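Local atomic coordinates of putative type VI secretion protein (PDB entry 6SKI), a protein that probably acts as a phospholipase toxin, an effector of the type VI secretion system that is loaded on the VgrG spike. Residues A[315-320]-A[324-329]; A[126-131]-A[161-166]; A[455-460]-A[476-481]. All coordinates share one frame; numbering follows the deposited sequence.

Contact 1. Residues A[315-320]-A[324-329]; sequences GGYNPV and LQENES
Glu326 reaches across to Tyr317 and Asn318, and its carboxylate is the hub of this contact. Its chain bends at CG (chi2 -86°), which turns the carboxylate into the loop 315-320. OE2 lies in the plane of the Tyr317 ring, at its edge, 3.2 Å from CD1 of Tyr317. The carboxylate and ring planes stand almost perpendicular, 85° apart. The electropositive C-H rim of the ring therefore faces the acid, while the same ring stacks with His487.

OE2 of Glu326 also accepts a hydrogen bond of 3.1 Å from the backbone N of Asn318. The N-H points fairly straight at it (157°) and meets the anti lone pair, the one turned away from OE1. The Asn318 side chain crosses that of Glu326 at about a right angle. Its CB packs against the carbonyl of Leu324, 3.2 Å from Leu324 O.

At the other end, Val320 and Gln325 run alongside with their ends in the same direction. The extended Gln325 chain carries its amide to Asn327, whose ND2 donates to Gln325 OE1 at 3.0 Å.

The loop follows His310 of a probable Ser-His-Asp triad and runs into strand 328-341. Tyr317 lies near that triad without touching it.

Tyr95 OH is hydrogen-bonded to both Glu326 OE2 and Gly316 O, so its one proton is probably shared. With the Asn318 N-H this should help to hold OE2 in place. The Asn318 N-H probably also helps to keep Glu326 ionised.

Contact 2. Residues A[126-131]-A[161-166]; sequences TYISGI and TDEAME
Ile128 packs against Ala164 and Glu163 with both of its branches. The longer branch goes to the alanine. Its CD1 sits 3.8 Å from Ala164 CB, and its CG1 is 3.9 Å from Ala164 CA. With so small a residue here, the isoleucine comes right down on the helix backbone. The other branch, CG2, is anti to the backbone N of Ile128 and lies along the Glu163 chain. It is 3.8 Å from Glu163 CG and 3.6 Å from Glu163 OE1. The two side chains lie antiparallel, each running past the other, and CG2 meets CG, CD and OE1 along one flank of the glutamate.

This is a helix laid on a sheet that is probably of the α/β-hydrolase type. Ile128 ends strand 121-128, which runs parallel to strand 22-43. Phe43 of that strand touches both Ile128 and Ala164, and so extends the apolar patch. Helix 156-178 leads on to strand 184-195, on the far side of strand 22-43.

The contact slackens toward Ser129 and the end of Glu163, which are both partly exposed. Ser129 OG stands 4.0 Å from Glu163 OE1, and no hydrogen bond joins the two segments. CG of Glu163 is anti to the backbone N (chi1 158°) and the chain runs on extended. Its carboxylate makes weak, long ion pairs with Lys160 and Arg167. Arg167 also bonds to the carbonyl O of Tyr127, and Lys160 weakly to that of Ser129.

Contact 3. Residues A[455-460]-A[476-481]; sequences ADKAIA and EEELYI
Lys457 and Glu478 alone join these two helical segments. Their CA atoms lie 10.0 Å apart, and the side chains bridge the gap. Lys457 starts from a CB that points toward the other helix. CG is anti to the backbone N (chi1 -178°), and the chain stays extended from there. CB and CG serve as the stem that carries the chain outward. CD is the first atom to arrive, 3.6 Å from Glu478 OE1 and 3.8 Å from Glu478 OE2. CE comes next, 3.4 Å from Glu478 OE1. NZ ends the chain in a salt bridge with the same oxygen. The modelled separation of NZ and OE1 is too short to be taken literally.

The lysine crosses the glutamate at about a right angle, so its last carbons pass by the carboxylate before the charge reaches it. NZ has a second hydrogen-bond partner, the carbonyl O of Ala473 in the connecting loop.

Glu478 has further partners. Its chain is extended beyond CG and touches Phe453 and Leu454 of helix 452-466. OE1 also accepts a hydrogen bond from the backbone N of Thr475, just before its own helix begins, as in one half of a capping box. The amino end of that helix would probably suit the negative charge as well.

Lysine and glutamate thus tie the two helices to each other and to the loop between them. Ile481 adds apolar contact with Leu454 of the other helix. This is an interhelical salt bridge on the surface, between two consecutive helices joined by a loop, 452-466 and 476-483.

In the fold
The three contacts share no helix or strand. Contact 2 lies on the mixed sheet, probably of the α/β-hydrolase type, and its chemistry is mainly apolar. Contact 1 is also partly buried but lies across the chain's centre from contact 2, with their centres about 27 Å apart. It joins a loop to the residues leading into strand 328-341, which belongs to a separate antiparallel sheet, and it relies on a carboxylate and backbone polar groups. Contact 3 is a surface contact between two later helices, about 21 Å from contact 1 and 34 Å from contact 2, centre to centre. There one ion pair does the work. A glutamate takes part in each contact, each time with different partners.

Contact 1. Residues A[315-320]-A[324-329]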
loop_
_atom_site.group_PDB
_atom_site.type_symbol
_atom_site.label_atom_id
_atom_site.label_comp_id
_atom_site.label_asym_id
_atom_site.label_seq_id
_atom_site.Cartn_x
_atom_site.Cartn_y
_atom_site.Cartn_z
ATOM N N GLY A 315 4.640 -4.332 -7.301
ATOM C CA GLY A 315 5.047 -5.652 -6.875
ATOM C C GLY A 315 3.892 -6.454 -6.301
ATOM O O GLY A 315 2.841 -5.927 -5.946
ATOM N N GLY A 316 4.102 -7.762 -6.205
ATOM C CA GLY A 316 3.084 -8.609 -5.620
ATOM C C GLY A 316 2.761 -9.855 -6.412
ATOM O O GLY A 316 1.841 -10.595 -6.057
ATOM N N TYR A 317 3.500 -10.100 -7.488
ATOM C CA TYR A 317 3.293 -11.266 -8.333
ATOM C C TYR A 317 4.390 -12.284 -8.061
ATOM O O TYR A 317 5.572 -11.933 -8.031
ATOM C CB TYR A 317 3.286 -10.882 -9.812
ATOM C CG TYR A 317 2.003 -10.240 -10.279
ATOM C CD1 TYR A 317 0.784 -10.872 -10.107
ATOM C CD2 TYR A 317 2.015 -9.011 -10.915
ATOM C CE1 TYR A 317 -0.386 -10.293 -10.539
ATOM C CE2 TYR A 317 0.850 -8.428 -11.356
ATOM C CZ TYR A 317 -0.347 -9.069 -11.163
ATOM O OH TYR A 317 -1.510 -8.485 -11.601
ATOM N N ASN A 318 3.992 -13.537 -7.859
ATOM C CA ASN A 318 4.948 -14.583 -7.538
ATOM C C ASN A 318 5.824 -14.913 -8.745
ATOM O O ASN A 318 5.406 -14.744 -9.894
ATOM C CB ASN A 318 4.221 -15.829 -7.047
ATOM C CG ASN A 318 3.081 -15.502 -6.118
ATOM O OD1 ASN A 318 2.084 -14.918 -6.525
ATOM N ND2 ASN A 318 3.231 -15.860 -4.852
ATOM N N PRO A 319 7.050 -15.376 -8.510
ATOM C CA PRO A 319 7.962 -15.667 -9.617
ATOM C C PRO A 319 7.508 -16.860 -10.446
ATOM O O PRO A 319 6.603 -17.610 -10.076
ATOM C CB PRO A 319 9.284 -15.961 -8.900
ATOM C CG PRO A 319 9.148 -15.235 -7.600
ATOM C CD PRO A 319 7.736 -15.525 -7.219
ATOM N N VAL A 320 8.173 -17.020 -11.592
ATOM C CA VAL A 320 7.771 -18.020 -12.579
ATOM C C VAL A 320 7.906 -19.435 -12.025
ATOM O O VAL A 320 7.068 -20.305 -12.297
ATOM C CB VAL A 320 8.584 -17.835 -13.873
ATOM C CG1 VAL A 320 8.793 -19.160 -14.582
ATOM C CG2 VAL A 320 7.877 -16.869 -14.789
ATOM N N LEU A 324 3.356 -20.997 -6.550
ATOM C CA LEU A 324 2.295 -20.010 -6.688
ATOM C C LEU A 324 2.474 -19.190 -7.959
ATOM O O LEU A 324 2.089 -18.020 -8.016
ATOM C CB LEU A 324 2.258 -19.097 -5.465
ATOM C CG LEU A 324 1.590 -19.651 -4.209
ATOM C CD1 LEU A 324 1.553 -18.597 -3.122
ATOM C CD2 LEU A 324 0.189 -20.139 -4.523
ATOM N N GLN A 325 3.062 -19.807 -8.980
ATOM C CA GLN A 325 3.346 -19.136 -10.239
ATOM C C GLN A 325 2.080 -18.526 -10.826
ATOM O O GLN A 325 0.987 -19.088 -10.727
ATOM C CB GLN A 325 3.954 -20.132 -11.222
ATOM C CG GLN A 325 4.069 -19.650 -12.645
ATOM C CD GLN A 325 4.392 -20.777 -13.597
ATOM O OE1 GLN A 325 3.577 -21.672 -13.818
ATOM N NE2 GLN A 325 5.601 -20.763 -14.137
ATOM N N GLU A 326 2.238 -17.362 -11.448
ATOM C CA GLU A 326 1.118 -16.642 -12.038
ATOM C C GLU A 326 0.842 -17.201 -13.426
ATOM O O GLU A 326 1.591 -16.939 -14.372
ATOM C CB GLU A 326 1.402 -15.145 -12.092
ATOM C CG GLU A 326 1.912 -14.584 -10.787
ATOM C CD GLU A 326 0.783 -14.211 -9.855
ATOM O OE1 GLU A 326 -0.389 -14.376 -10.248
ATOM O OE2 GLU A 326 1.060 -13.746 -8.735
ATOM N N ASN A 327 -0.233 -17.971 -13.538
ATOM C CA ASN A 327 -0.734 -18.464 -14.811
ATOM C C ASN A 327 -2.081 -17.809 -15.060
ATOM O O ASN A 327 -2.974 -17.878 -14.210
ATOM C CB ASN A 327 -0.879 -19.984 -14.803
ATOM C CG ASN A 327 0.449 -20.691 -14.767
ATOM O OD1 ASN A 327 1.378 -20.323 -15.480
ATOM N ND2 ASN A 327 0.551 -21.710 -13.928
ATOM N N GLU A 328 -2.225 -17.180 -16.216
ATOM C CA GLU A 328 -3.412 -16.406 -16.545
ATOM C C GLU A 328 -4.334 -17.242 -17.417
ATOM O O GLU A 328 -4.016 -17.521 -18.577
ATOM C CB GLU A 328 -3.033 -15.107 -17.255
ATOM C CG GLU A 328 -2.323 -14.110 -16.364
ATOM C CD GLU A 328 -2.092 -12.783 -17.049
ATOM O OE1 GLU A 328 -1.853 -12.779 -18.272
ATOM O OE2 GLU A 328 -2.151 -11.742 -16.364
ATOM N N SER A 329 -5.468 -17.640 -16.857
ATOM C CA SER A 329 -6.569 -18.236 -17.606
ATOM C C SER A 329 -7.773 -17.353 -17.312
ATOM O O SER A 329 -8.447 -17.532 -16.294
ATOM C CB SER A 329 -6.801 -19.684 -17.194
ATOM O OG SER A 329 -5.606 -20.436 -17.294
#

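Contact 2. Residues A[126-131]-A[161-166]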
loop_
_atom_site.group_PDB
_atom_site.type_symbol
_atom_site.label_atom_id
_atom_site.label_comp_id
_atom_site.label_asym_id
_atom_site.label_seq_id
_atom_site.Cartn_x
_atom_site.Cartn_y
_atom_site.Cartn_z
ATOM N N THR A 126 10.288 2.024 9.165
ATOM C CA THR A 126 9.065 1.497 9.737
ATOM C C THR A 126 8.250 0.846 8.634
ATOM O O THR A 126 8.183 1.356 7.515
ATOM C CB THR A 126 8.249 2.609 10.392
ATOM O OG1 THR A 126 9.096 3.403 11.232
ATOM C CG2 THR A 126 7.160 2.027 11.208
ATOM N N TYR A 127 7.624 -0.281 8.953
ATOM C CA TYR A 127 6.834 -1.031 7.987
ATOM C C TYR A 127 5.412 -1.177 8.504
ATOM O O TYR A 127 5.195 -1.715 9.593
ATOM C CB TYR A 127 7.449 -2.403 7.719
ATOM C CG TYR A 127 6.682 -3.215 6.706
ATOM C CD1 TYR A 127 6.895 -3.043 5.347
ATOM C CD2 TYR A 127 5.748 -4.155 7.107
ATOM C CE1 TYR A 127 6.197 -3.782 4.419
ATOM C CE2 TYR A 127 5.044 -4.896 6.188
ATOM C CZ TYR A 127 5.273 -4.706 4.846
ATOM O OH TYR A 127 4.571 -5.450 3.928
ATOM N N ILE A 128 4.451 -0.700 7.722
ATOM C CA ILE A 128 3.033 -0.864 8.009
ATOM C C ILE A 128 2.437 -1.761 6.935
ATOM O O ILE A 128 2.689 -1.566 5.742
ATOM C CB ILE A 128 2.309 0.495 8.065
ATOM C CG1 ILE A 128 2.962 1.404 9.106
ATOM C CG2 ILE A 128 0.850 0.308 8.400
ATOM C CD1 ILE A 128 3.904 2.425 8.519
ATOM N N SER A 129 1.647 -2.743 7.358
ATOM C CA SER A 129 1.097 -3.718 6.433
ATOM C C SER A 129 -0.090 -3.124 5.678
ATOM O O SER A 129 -0.482 -1.974 5.883
ATOM C CB SER A 129 0.698 -4.989 7.177
ATOM O OG SER A 129 -0.227 -4.705 8.210
ATOM N N GLY A 130 -0.662 -3.917 4.780
ATOM C CA GLY A 130 -1.780 -3.452 3.994
ATOM C C GLY A 130 -3.101 -3.557 4.725
ATOM O O GLY A 130 -3.239 -4.252 5.729
ATOM N N ILE A 131 -4.093 -2.842 4.192
ATOM C CA ILE A 131 -5.408 -2.801 4.822
ATOM C C ILE A 131 -6.055 -4.179 4.806
ATOM O O ILE A 131 -6.594 -4.638 5.821
ATOM C CB ILE A 131 -6.293 -1.747 4.136
ATOM C CG1 ILE A 131 -5.546 -0.418 4.037
ATOM C CG2 ILE A 131 -7.595 -1.578 4.887
ATOM C CD1 ILE A 131 -6.339 0.679 3.374
ATOM N N THR A 161 -2.692 5.053 9.089
ATOM C CA THR A 161 -1.859 6.167 9.544
ATOM C C THR A 161 -1.734 6.189 11.067
ATOM O O THR A 161 -0.673 6.537 11.600
ATOM C CB THR A 161 -2.402 7.494 9.022
ATOM O OG1 THR A 161 -3.674 7.766 9.618
ATOM C CG2 THR A 161 -2.538 7.444 7.516
ATOM N N ASP A 162 -2.778 5.772 11.780
ATOM C CA ASP A 162 -2.681 5.675 13.236
ATOM C C ASP A 162 -1.722 4.564 13.657
ATOM O O ASP A 162 -0.880 4.749 14.553
ATOM C CB ASP A 162 -4.065 5.425 13.830
ATOM C CG ASP A 162 -4.956 6.645 13.766
ATOM O OD1 ASP A 162 -4.762 7.477 12.856
ATOM O OD2 ASP A 162 -5.857 6.772 14.621
ATOM N N GLU A 163 -1.835 3.403 13.010
ATOM C CA GLU A 163 -0.868 2.336 13.226
ATOM C C GLU A 163 0.538 2.804 12.891
ATOM O O GLU A 163 1.503 2.391 13.539
ATOM C CB GLU A 163 -1.247 1.114 12.387
ATOM C CG GLU A 163 -0.096 0.164 12.103
ATOM C CD GLU A 163 -0.555 -1.163 11.537
ATOM O OE1 GLU A 163 0.307 -1.950 11.090
ATOM O OE2 GLU A 163 -1.776 -1.420 11.538
ATOM N N ALA A 164 0.666 3.686 11.902
ATOM C CA ALA A 164 1.964 4.250 11.568
ATOM C C ALA A 164 2.491 5.118 12.695
ATOM O O ALA A 164 3.694 5.143 12.947
ATOM C CB ALA A 164 1.873 5.056 10.276
ATOM N N MET A 165 1.611 5.853 13.374
ATOM C CA MET A 165 2.064 6.628 14.529
ATOM C C MET A 165 2.584 5.717 15.636
ATOM O O MET A 165 3.645 5.976 16.225
ATOM C CB MET A 165 0.944 7.516 15.066
ATOM C CG MET A 165 0.113 8.171 14.004
ATOM S SD MET A 165 0.784 9.758 13.514
ATOM C CE MET A 165 0.026 9.960 11.907
ATOM N N GLU A 166 1.854 4.641 15.932
ATOM C CA GLU A 166 2.335 3.715 16.960
ATOM C C GLU A 166 3.655 3.065 16.548
ATOM O O GLU A 166 4.562 2.885 17.375
ATOM C CB GLU A 166 1.284 2.651 17.270
ATOM C CG GLU A 166 0.045 3.185 17.972
ATOM C CD GLU A 166 -1.186 3.195 17.094
ATOM O OE1 GLU A 166 -1.864 4.242 17.041
ATOM O OE2 GLU A 166 -1.483 2.155 16.469
#

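Contact 3. Residues A[455-460]-A[476-481]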
loop_
_atom_site.group_PDB
_atom_site.type_symbol
_atom_site.label_atom_id
_atom_site.label_comp_id
_atom_site.label_asym_id
_atom_site.label_seq_id
_atom_site.Cartn_x
_atom_site.Cartn_y
_atom_site.Cartn_z
ATOM N N ALA A 455 15.290 -1.193 -18.400
ATOM C CA ALA A 455 15.242 -0.588 -17.079
ATOM C C ALA A 455 15.961 0.746 -17.083
ATOM O O ALA A 455 15.431 1.744 -16.582
ATOM C CB ALA A 455 15.859 -1.520 -16.045
ATOM N N ASP A 456 17.142 0.792 -17.706
ATOM C CA ASP A 456 17.846 2.057 -17.835
ATOM C C ASP A 456 16.944 3.099 -18.469
ATOM O O ASP A 456 16.770 4.196 -17.924
ATOM C CB ASP A 456 19.111 1.865 -18.666
ATOM C CG ASP A 456 20.190 1.122 -17.916
ATOM O OD1 ASP A 456 19.951 0.745 -16.751
ATOM O OD2 ASP A 456 21.276 0.907 -18.493
ATOM N N LYS A 457 16.282 2.735 -19.571
ATOM C CA LYS A 457 15.385 3.678 -20.220
ATOM C C LYS A 457 14.301 4.125 -19.257
ATOM O O LYS A 457 14.053 5.327 -19.105
ATOM C CB LYS A 457 14.777 3.056 -21.474
ATOM C CG LYS A 457 13.862 3.995 -22.234
ATOM C CD LYS A 457 13.766 3.610 -23.694
ATOM C CE LYS A 457 12.711 4.434 -24.403
ATOM N NZ LYS A 457 12.401 3.886 -25.748
ATOM N N ALA A 458 13.708 3.175 -18.530
ATOM C CA ALA A 458 12.688 3.539 -17.559
ATOM C C ALA A 458 13.254 4.494 -16.525
ATOM O O ALA A 458 12.640 5.525 -16.225
ATOM C CB ALA A 458 12.128 2.287 -16.887
ATOM N N ILE A 459 14.459 4.211 -16.027
ATOM C CA ILE A 459 15.074 5.115 -15.064
ATOM C C ILE A 459 15.248 6.487 -15.689
ATOM O O ILE A 459 14.891 7.509 -15.088
ATOM C CB ILE A 459 16.408 4.539 -14.556
ATOM C CG1 ILE A 459 16.152 3.436 -13.531
ATOM C CG2 ILE A 459 17.265 5.630 -13.952
ATOM C CD1 ILE A 459 17.235 2.395 -13.470
ATOM N N ALA A 460 15.713 6.527 -16.941
ATOM C CA ALA A 460 15.859 7.811 -17.609
ATOM C C ALA A 460 14.513 8.506 -17.714
ATOM O O ALA A 460 14.407 9.709 -17.445
ATOM C CB ALA A 460 16.481 7.622 -18.990
ATOM N N GLU A 476 7.443 0.389 -29.696
ATOM C CA GLU A 476 6.501 -0.725 -29.713
ATOM C C GLU A 476 7.214 -2.064 -29.591
ATOM O O GLU A 476 6.668 -3.013 -29.022
ATOM C CB GLU A 476 5.635 -0.665 -30.967
ATOM C CG GLU A 476 5.000 0.694 -31.165
ATOM C CD GLU A 476 3.664 0.815 -30.456
ATOM O OE1 GLU A 476 3.403 1.879 -29.856
ATOM O OE2 GLU A 476 2.878 -0.154 -30.496
ATOM N N GLU A 477 8.434 -2.167 -30.120
ATOM C CA GLU A 477 9.234 -3.363 -29.872
ATOM C C GLU A 477 9.572 -3.481 -28.393
ATOM O O GLU A 477 9.456 -4.561 -27.793
ATOM C CB GLU A 477 10.519 -3.324 -30.700
ATOM C CG GLU A 477 10.333 -2.984 -32.171
ATOM C CD GLU A 477 10.195 -1.491 -32.422
ATOM O OE1 GLU A 477 9.233 -0.883 -31.910
ATOM O OE2 GLU A 477 11.055 -0.925 -33.130
ATOM N N GLU A 478 9.983 -2.369 -27.789
ATOM C CA GLU A 478 10.250 -2.348 -26.363
ATOM C C GLU A 478 8.982 -2.605 -25.567
ATOM O O GLU A 478 9.024 -3.294 -24.546
ATOM C CB GLU A 478 10.861 -1.004 -25.981
ATOM C CG GLU A 478 12.247 -0.790 -26.550
ATOM C CD GLU A 478 12.799 0.576 -26.225
ATOM O OE1 GLU A 478 11.993 1.498 -25.988
ATOM O OE2 GLU A 478 14.036 0.730 -26.208
ATOM N N LEU A 479 7.844 -2.099 -26.039
ATOM C CA LEU A 479 6.587 -2.341 -25.349
ATOM C C LEU A 479 6.127 -3.782 -25.483
ATOM O O LEU A 479 5.457 -4.289 -24.586
ATOM C CB LEU A 479 5.508 -1.403 -25.884
ATOM C CG LEU A 479 5.498 -0.004 -25.276
ATOM C CD1 LEU A 479 4.285 0.768 -25.747
ATOM C CD2 LEU A 479 5.530 -0.087 -23.764
ATOM N N TYR A 480 6.525 -4.470 -26.550
ATOM C CA TYR A 480 6.269 -5.899 -26.694
ATOM C C TYR A 480 7.112 -6.701 -25.709
ATOM O O TYR A 480 6.598 -7.561 -24.971
ATOM C CB TYR A 480 6.574 -6.304 -28.138
ATOM C CG TYR A 480 6.339 -7.749 -28.490
ATOM C CD1 TYR A 480 5.072 -8.212 -28.802
ATOM C CD2 TYR A 480 7.394 -8.649 -28.540
ATOM C CE1 TYR A 480 4.860 -9.530 -29.136
ATOM C CE2 TYR A 480 7.190 -9.969 -28.871
ATOM C CZ TYR A 480 5.920 -10.404 -29.168
ATOM O OH TYR A 480 5.706 -11.721 -29.501
ATOM N N ILE A 481 8.412 -6.403 -25.669
ATOM C CA ILE A 481 9.295 -7.061 -24.711
ATOM C C ILE A 481 8.808 -6.826 -23.288
ATOM O O ILE A 481 8.887 -7.717 -22.435
ATOM C CB ILE A 481 10.743 -6.579 -24.903
ATOM C CG1 ILE A 481 11.207 -6.860 -26.331
ATOM C CG2 ILE A 481 11.658 -7.244 -23.903
ATOM C CD1 ILE A 481 12.419 -6.063 -26.739
#